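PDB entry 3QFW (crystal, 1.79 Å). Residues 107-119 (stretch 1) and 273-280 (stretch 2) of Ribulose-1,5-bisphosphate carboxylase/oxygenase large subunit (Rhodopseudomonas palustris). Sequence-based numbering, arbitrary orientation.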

# COMPACT_ATOMS: atom_id res chain seq x y z
N HIS B 107 1.38 24.73 -4.30
CA HIS B 107 0.05 24.60 -3.71
C HIS B 107 -0.19 23.21 -3.08
O HIS B 107 -1.01 23.08 -2.17
N TYR B 108 0.55 22.20 -3.53
CA TYR B 108 0.45 20.88 -2.91
C TYR B 108 1.05 20.89 -1.51
O TYR B 108 0.52 20.28 -0.58
N LEU B 109 2.17 21.58 -1.36
CA LEU B 109 2.81 21.62 -0.06
C LEU B 109 1.92 22.34 0.96
O LEU B 109 1.84 21.94 2.11
N THR B 110 1.23 23.39 0.53
CA THR B 110 0.42 24.16 1.46
C THR B 110 -0.82 23.36 1.85
O THR B 110 -1.24 23.35 3.01
N ALA B 111 -1.38 22.67 0.87
CA ALA B 111 -2.57 21.85 1.08
C ALA B 111 -2.29 20.71 2.05
O ALA B 111 -3.04 20.50 2.99
N PHE B 112 -1.21 19.97 1.82
CA PHE B 112 -0.86 18.84 2.69
C PHE B 112 -0.34 19.30 4.06
O PHE B 112 -0.68 18.72 5.09
N GLY B 113 0.49 20.34 4.08
CA GLY B 113 0.88 20.99 5.33
C GLY B 113 2.06 20.43 6.11
O GLY B 113 2.54 21.05 7.05
N GLY B 114 2.53 19.25 5.73
CA GLY B 114 3.71 18.68 6.35
C GLY B 114 3.59 18.42 7.84
O GLY B 114 2.50 18.38 8.40
N PRO B 115 4.74 18.24 8.51
CA PRO B 115 4.73 17.87 9.93
C PRO B 115 4.13 18.96 10.78
O PRO B 115 4.50 20.14 10.63
N ARG B 116 3.20 18.59 11.67
CA ARG B 116 2.59 19.58 12.56
C ARG B 116 3.49 19.91 13.76
O ARG B 116 3.37 20.98 14.35
N VAL B 117 4.37 18.99 14.13
CA VAL B 117 5.26 19.18 15.27
C VAL B 117 6.69 19.36 14.78
O VAL B 117 7.39 20.31 15.15
N GLY B 118 7.13 18.42 13.95
CA GLY B 118 8.40 18.51 13.27
C GLY B 118 9.62 18.34 14.17
O GLY B 118 9.52 18.09 15.38
N LEU B 119 10.79 18.47 13.55
CA LEU B 119 12.06 18.31 14.24
C LEU B 119 12.16 19.27 15.43
O LEU B 119 12.54 18.88 16.53
N PHE B 273 6.24 11.06 3.08
CA PHE B 273 5.78 10.85 4.46
C PHE B 273 5.75 12.19 5.23
O PHE B 273 4.75 12.51 5.88
N ARG B 274 6.83 12.96 5.12
CA ARG B 274 6.92 14.31 5.69
C ARG B 274 5.80 15.23 5.18
O ARG B 274 5.10 15.88 5.96
N LEU B 275 5.63 15.27 3.86
CA LEU B 275 4.57 16.05 3.23
C LEU B 275 3.21 15.73 3.86
O LEU B 275 2.42 16.63 4.17
N PHE B 276 2.94 14.44 4.04
CA PHE B 276 1.64 13.99 4.54
C PHE B 276 1.45 14.16 6.05
O PHE B 276 0.33 14.03 6.55
N GLY B 277 2.54 14.42 6.78
CA GLY B 277 2.47 14.80 8.18
C GLY B 277 3.34 14.07 9.18
O GLY B 277 3.17 14.26 10.39
N ALA B 278 4.26 13.24 8.72
CA ALA B 278 5.10 12.50 9.65
C ALA B 278 6.09 13.46 10.34
O ALA B 278 6.77 14.24 9.69
N ASP B 279 6.17 13.40 11.67
CA ASP B 279 7.14 14.22 12.40
C ASP B 279 8.46 13.50 12.55
O ASP B 279 9.53 14.15 12.64
N ALA B 280 8.41 12.18 12.59
CA ALA B 280 9.62 11.37 12.52
C ALA B 280 9.37 10.25 11.54
O ALA B 280 8.23 9.84 11.32

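F273 ends too far from stretch 1 to touch it. F273 O accepts from A278 N at 3.0 Å. R274 is extended, with chi1 to chi3 all t. Its aliphatic part lies beside the proline ring of stretch 1, with CG 3.7 Å from P115 CD. Its guanidinium is hydrogen-bonded elsewhere in the structure.

Of all the residues here, L275 has the most surface covered by the other stretch. Its CA-to-CB bond points away from stretch 1, but rotamer t, p brings the end back. CD1 reaches L109 CG at 3.9 Å, and CD2 lies 3.4 Å from F112 CD2. L109 is m, p; F112 is m at chi1, and its CA-to-CB bond points toward stretch 2. The backbone adds a weak hydrogen bond from G114 N to L275 O, 3.1 Å.

F276, chi1 m, also starts away and returns at its end. It turns its edge to the face of F112, with ring centroids 5.0 Å apart and planes at 79°. The closest approach is F276 CE1 to F112 CE1, 3.7 Å.

G277 ends the helix with positive phi in a Schellman motif. A CB here would jam against the carbonyl O of F276. The backbones are close at this point: G277 CA is 3.6 Å from G114 O. R116 NH1 bonds to G114 O at 2.8 Å and to F112 O at 2.9 Å, bracing the turn within stretch 1.

A278 points its methyl away. Its carbonyl O lies 3.2 Å from P115 CG and has no polar partner in the model.

D279, chi1 m, is the polar anchor. Its OD1 accepts from V117 N and from G118 N, each at 2.8 Å. P115 CB packs 3.2 Å from the same OD1. Water 1 donates to D279 OD2 at 2.7 Å and to G277 O at 2.8 Å, and accepts from R116 N at 2.9 Å, so it links the two stretches. A280 makes no contact.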

# COMPACT_ATOMS: atom_id res chain seq x y z
CB HIS B 107 -1.07 25.00 -4.69
CG HIS B 107 -1.48 23.91 -5.64
ND1 HIS B 107 -1.03 23.86 -6.94
CD2 HIS B 107 -2.33 22.87 -5.49
CE1 HIS B 107 -1.57 22.82 -7.55
NE2 HIS B 107 -2.36 22.20 -6.69
CB TYR B 108 1.15 19.81 -3.75
CG TYR B 108 0.40 19.43 -4.99
CD1 TYR B 108 0.61 20.11 -6.18
CD2 TYR B 108 -0.54 18.40 -4.98
CE1 TYR B 108 -0.07 19.78 -7.32
CE2 TYR B 108 -1.24 18.06 -6.13
CZ TYR B 108 -0.99 18.76 -7.29
OH TYR B 108 -1.66 18.46 -8.45
CB LEU B 109 4.20 22.26 -0.15
CG LEU B 109 5.33 21.32 -0.57
CD1 LEU B 109 5.11 20.71 -1.97
CD2 LEU B 109 6.69 22.04 -0.48
CB THR B 110 -0.01 25.52 0.89
OG1 THR B 110 1.13 26.22 0.39
CG2 THR B 110 -0.67 26.37 1.96
CB ALA B 111 -3.07 21.32 -0.24
CB PHE B 112 0.14 17.89 2.00
CG PHE B 112 -0.44 17.14 0.81
CD1 PHE B 112 -1.58 16.36 0.95
CD2 PHE B 112 0.18 17.20 -0.42
CE1 PHE B 112 -2.11 15.65 -0.15
CE2 PHE B 112 -0.34 16.49 -1.53
CZ PHE B 112 -1.49 15.72 -1.38
CB PRO B 115 6.21 17.68 10.26
CG PRO B 115 6.85 17.38 8.94
CD PRO B 115 6.10 18.21 7.95
CB ARG B 116 1.20 19.13 13.05
CG ARG B 116 0.30 18.51 11.97
CD ARG B 116 0.32 19.29 10.69
NE ARG B 116 -1.00 19.39 10.05
CZ ARG B 116 -1.23 19.11 8.77
NH1 ARG B 116 -0.24 18.71 7.98
NH2 ARG B 116 -2.44 19.26 8.27
CB VAL B 117 5.20 17.99 16.25
CG1 VAL B 117 6.25 18.16 17.37
CG2 VAL B 117 3.80 17.84 16.83
CB LEU B 119 13.22 18.53 13.27
CG LEU B 119 14.64 18.68 13.82
CD1 LEU B 119 15.07 17.44 14.59
CD2 LEU B 119 15.61 18.97 12.67
CB PHE B 273 6.67 9.83 5.18
CG PHE B 273 6.27 8.38 4.95
CD1 PHE B 273 5.40 8.02 3.92
CD2 PHE B 273 6.78 7.37 5.76
CE1 PHE B 273 5.05 6.68 3.72
CE2 PHE B 273 6.42 6.04 5.58
CZ PHE B 273 5.57 5.70 4.56
CB ARG B 274 8.28 14.91 5.33
CG ARG B 274 8.47 16.41 5.70
CD ARG B 274 9.77 16.94 5.13
NE ARG B 274 10.05 18.33 5.53
CZ ARG B 274 11.12 18.99 5.12
NH1 ARG B 274 12.00 18.39 4.33
NH2 ARG B 274 11.32 20.25 5.51
CB LEU B 275 4.52 15.74 1.72
CG LEU B 275 3.46 16.45 0.87
CD1 LEU B 275 3.79 17.93 0.72
CD2 LEU B 275 3.34 15.83 -0.52
CB PHE B 276 1.38 12.54 4.13
CG PHE B 276 1.24 12.36 2.64
CD1 PHE B 276 0.73 13.38 1.86
CD2 PHE B 276 1.65 11.18 2.03
CE1 PHE B 276 0.60 13.22 0.48
CE2 PHE B 276 1.52 11.02 0.66
CZ PHE B 276 1.01 12.05 -0.12
CB ALA B 278 5.84 11.40 8.93
CB ASP B 279 6.60 14.61 13.77
CG ASP B 279 5.30 15.37 13.69
OD1 ASP B 279 5.31 16.50 13.15
OD2 ASP B 279 4.28 14.84 14.15
CB ALA B 280 10.01 10.83 13.89
O HOH W 1 2.35 15.91 12.56